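Local coordinates for protein purine nucleoside phosphorylase (Thermus thermophilus, PDB 1ODK) that probably catalyses the phosphate-dependent cleavage of purine nucleosides into free base and ribose 1-phosphate, at residues Ser2-Pro10 / Ile72-Leu80. Sequence-based numbering, arbitrary orientation.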
# COMPACT_ATOMS: atom_id res chain seq x y z
N SER B 2 -27.77 25.52 -9.76
CA SER B 2 -28.30 24.18 -9.38
C SER B 2 -27.23 23.09 -9.49
O SER B 2 -26.40 23.12 -10.40
CB SER B 2 -29.49 23.81 -10.27
OG SER B 2 -29.98 22.52 -9.95
N PRO B 3 -27.24 22.13 -8.56
CA PRO B 3 -26.25 21.04 -8.59
C PRO B 3 -26.25 20.31 -9.93
O PRO B 3 -27.26 20.26 -10.63
CB PRO B 3 -26.69 20.15 -7.43
CG PRO B 3 -27.22 21.14 -6.45
CD PRO B 3 -28.05 22.05 -7.33
N ILE B 4 -25.10 19.74 -10.27
CA ILE B 4 -24.92 19.03 -11.52
C ILE B 4 -25.82 17.81 -11.71
O ILE B 4 -26.43 17.64 -12.76
CB ILE B 4 -23.45 18.59 -11.68
CG1 ILE B 4 -22.55 19.83 -11.74
CG2 ILE B 4 -23.28 17.72 -12.91
CD1 ILE B 4 -21.06 19.53 -11.70
N HIS B 5 -25.90 16.96 -10.69
CA HIS B 5 -26.70 15.75 -10.82
C HIS B 5 -28.10 15.84 -10.24
O HIS B 5 -29.08 15.54 -10.92
CB HIS B 5 -25.92 14.59 -10.21
CG HIS B 5 -24.50 14.52 -10.70
ND1 HIS B 5 -23.53 15.41 -10.29
CD2 HIS B 5 -23.89 13.69 -11.58
CE1 HIS B 5 -22.39 15.14 -10.90
NE2 HIS B 5 -22.59 14.09 -11.69
N VAL B 6 -28.21 16.25 -8.98
CA VAL B 6 -29.52 16.41 -8.36
C VAL B 6 -29.91 17.85 -8.69
O VAL B 6 -29.56 18.78 -7.96
CB VAL B 6 -29.46 16.21 -6.83
CG1 VAL B 6 -30.86 16.37 -6.23
CG2 VAL B 6 -28.91 14.82 -6.51
N ARG B 7 -30.62 18.02 -9.80
CA ARG B 7 -31.02 19.35 -10.26
C ARG B 7 -32.24 19.93 -9.57
O ARG B 7 -33.30 20.09 -10.17
CB ARG B 7 -31.23 19.31 -11.77
CG ARG B 7 -29.95 18.95 -12.51
CD ARG B 7 -30.13 18.85 -14.01
NE ARG B 7 -28.85 18.59 -14.66
CZ ARG B 7 -28.70 18.43 -15.97
NH1 ARG B 7 -29.75 18.50 -16.78
NH2 ARG B 7 -27.49 18.19 -16.48
N ALA B 8 -32.06 20.27 -8.30
CA ALA B 8 -33.13 20.85 -7.50
C ALA B 8 -32.66 22.21 -7.00
O ALA B 8 -31.54 22.64 -7.28
CB ALA B 8 -33.43 19.95 -6.32
N HIS B 9 -33.54 22.90 -6.28
CA HIS B 9 -33.21 24.20 -5.71
C HIS B 9 -33.26 24.05 -4.19
O HIS B 9 -34.12 23.34 -3.67
CB HIS B 9 -34.21 25.26 -6.16
CG HIS B 9 -33.95 26.61 -5.58
ND1 HIS B 9 -34.04 26.87 -4.23
CD2 HIS B 9 -33.59 27.78 -6.17
CE1 HIS B 9 -33.74 28.14 -4.01
NE2 HIS B 9 -33.47 28.71 -5.17
N PRO B 10 -32.34 24.71 -3.47
CA PRO B 10 -32.30 24.62 -2.00
C PRO B 10 -33.66 24.49 -1.31
O PRO B 10 -33.81 23.69 -0.39
CB PRO B 10 -31.55 25.89 -1.62
CG PRO B 10 -30.51 25.97 -2.70
CD PRO B 10 -31.31 25.65 -3.96
N ILE B 72 -21.68 11.63 -4.65
CA ILE B 72 -22.12 12.74 -5.49
C ILE B 72 -23.46 13.26 -4.99
O ILE B 72 -23.67 14.47 -4.90
CB ILE B 72 -22.27 12.28 -6.96
CG1 ILE B 72 -20.90 12.21 -7.62
CG2 ILE B 72 -23.22 13.23 -7.71
CD1 ILE B 72 -20.92 11.53 -8.99
N VAL B 73 -24.37 12.35 -4.67
CA VAL B 73 -25.70 12.73 -4.20
C VAL B 73 -25.65 13.39 -2.83
O VAL B 73 -26.32 14.41 -2.59
CB VAL B 73 -26.65 11.50 -4.17
CG1 VAL B 73 -28.00 11.89 -3.55
CG2 VAL B 73 -26.85 10.97 -5.57
N VAL B 74 -24.85 12.84 -1.93
CA VAL B 74 -24.71 13.40 -0.59
C VAL B 74 -24.09 14.80 -0.64
O VAL B 74 -24.59 15.73 -0.02
CB VAL B 74 -23.84 12.47 0.31
CG1 VAL B 74 -23.52 13.15 1.63
CG2 VAL B 74 -24.59 11.17 0.57
N GLU B 75 -23.00 14.95 -1.39
CA GLU B 75 -22.34 16.25 -1.52
C GLU B 75 -23.32 17.31 -2.01
O GLU B 75 -23.36 18.43 -1.50
CB GLU B 75 -21.15 16.16 -2.50
CG GLU B 75 -19.96 15.36 -1.98
CD GLU B 75 -18.99 16.20 -1.15
OE1 GLU B 75 -19.44 17.14 -0.46
OE2 GLU B 75 -17.78 15.90 -1.17
N GLU B 76 -24.12 16.96 -3.02
CA GLU B 76 -25.08 17.90 -3.56
C GLU B 76 -26.26 18.15 -2.61
O GLU B 76 -26.74 19.28 -2.50
CB GLU B 76 -25.54 17.42 -4.94
CG GLU B 76 -24.40 17.51 -5.97
CD GLU B 76 -24.76 17.01 -7.36
OE1 GLU B 76 -25.96 16.75 -7.62
OE2 GLU B 76 -23.84 16.89 -8.19
N LEU B 77 -26.69 17.11 -1.91
CA LEU B 77 -27.79 17.25 -0.95
C LEU B 77 -27.42 18.22 0.17
O LEU B 77 -28.25 19.01 0.62
CB LEU B 77 -28.16 15.90 -0.34
CG LEU B 77 -29.03 14.97 -1.20
CD1 LEU B 77 -29.29 13.68 -0.44
CD2 LEU B 77 -30.35 15.66 -1.53
N VAL B 78 -26.16 18.16 0.62
CA VAL B 78 -25.69 19.05 1.67
C VAL B 78 -25.71 20.49 1.18
O VAL B 78 -26.08 21.41 1.92
CB VAL B 78 -24.25 18.67 2.12
CG1 VAL B 78 -23.68 19.76 3.02
CG2 VAL B 78 -24.29 17.35 2.88
N ARG B 79 -25.33 20.69 -0.08
CA ARG B 79 -25.34 22.03 -0.66
C ARG B 79 -26.79 22.52 -0.75
O ARG B 79 -27.05 23.72 -0.68
CB ARG B 79 -24.72 22.02 -2.06
CG ARG B 79 -23.20 21.93 -2.07
CD ARG B 79 -22.58 23.04 -1.23
NE ARG B 79 -21.37 23.60 -1.82
CZ ARG B 79 -21.35 24.38 -2.90
NH1 ARG B 79 -22.48 24.71 -3.51
NH2 ARG B 79 -20.20 24.85 -3.36
N LEU B 80 -27.72 21.58 -0.89
CA LEU B 80 -29.14 21.91 -1.00
C LEU B 80 -29.81 22.10 0.36
O LEU B 80 -31.01 22.37 0.42
CB LEU B 80 -29.87 20.83 -1.80
CG LEU B 80 -29.53 20.79 -3.30
CD1 LEU B 80 -30.12 19.54 -3.95
CD2 LEU B 80 -30.08 22.06 -3.97
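A histidine-carboxylate pair at a subunit interface, His5 with Glu76, joins the N-terminal loop to helix 67-79. Glu76 reaches out from the helix on an extended chain (chi2 178°), presenting both carboxylate oxygens to consecutive residues of the loop. Glu76 OE1 accepts an almost straight bond from Val6 N (2.7 Å, 177°), nearly in line with its own C-O bond. Glu76 OE2 takes His5 ND1 on its syn side at 2.6 Å, the donor lying slightly out of the carboxylate plane, while His5 N adds weak bonds to both oxygens. The backbone bonds hold the loop on the carboxylate; the ND1 bond, with Ile72 CG2 against one face, fixes the turn of the imidazole, its plane 33° from that of the carboxylate. This methyl makes a CH-pi contact, Ile72 CG2 lying 3.6 Å from the His5 centroid, and Ile4 CG2 flanks the opposite face. Phe159 of the second subunit meets the ring edge-to-face, and Tyr160 of that subunit bonds Glu76 OE2; in related hexameric phosphorylases such an N-terminal histidine completes the neighbour's nucleoside site, and the position of His5 is consistent with the same role here. With an alanine at Glu76, Val6 N would probably lose its straight acceptor and the His5 ring would be freer to turn. Just past the helix end the forked tip of Leu80 packs against the loop: its CD2 meets Pro3 CG (3.9 Å) and Pro10 CD (3.8 Å), whereas Leu80 CD1 packs on Val6 CG1 (4.0 Å) and Ala8 CB.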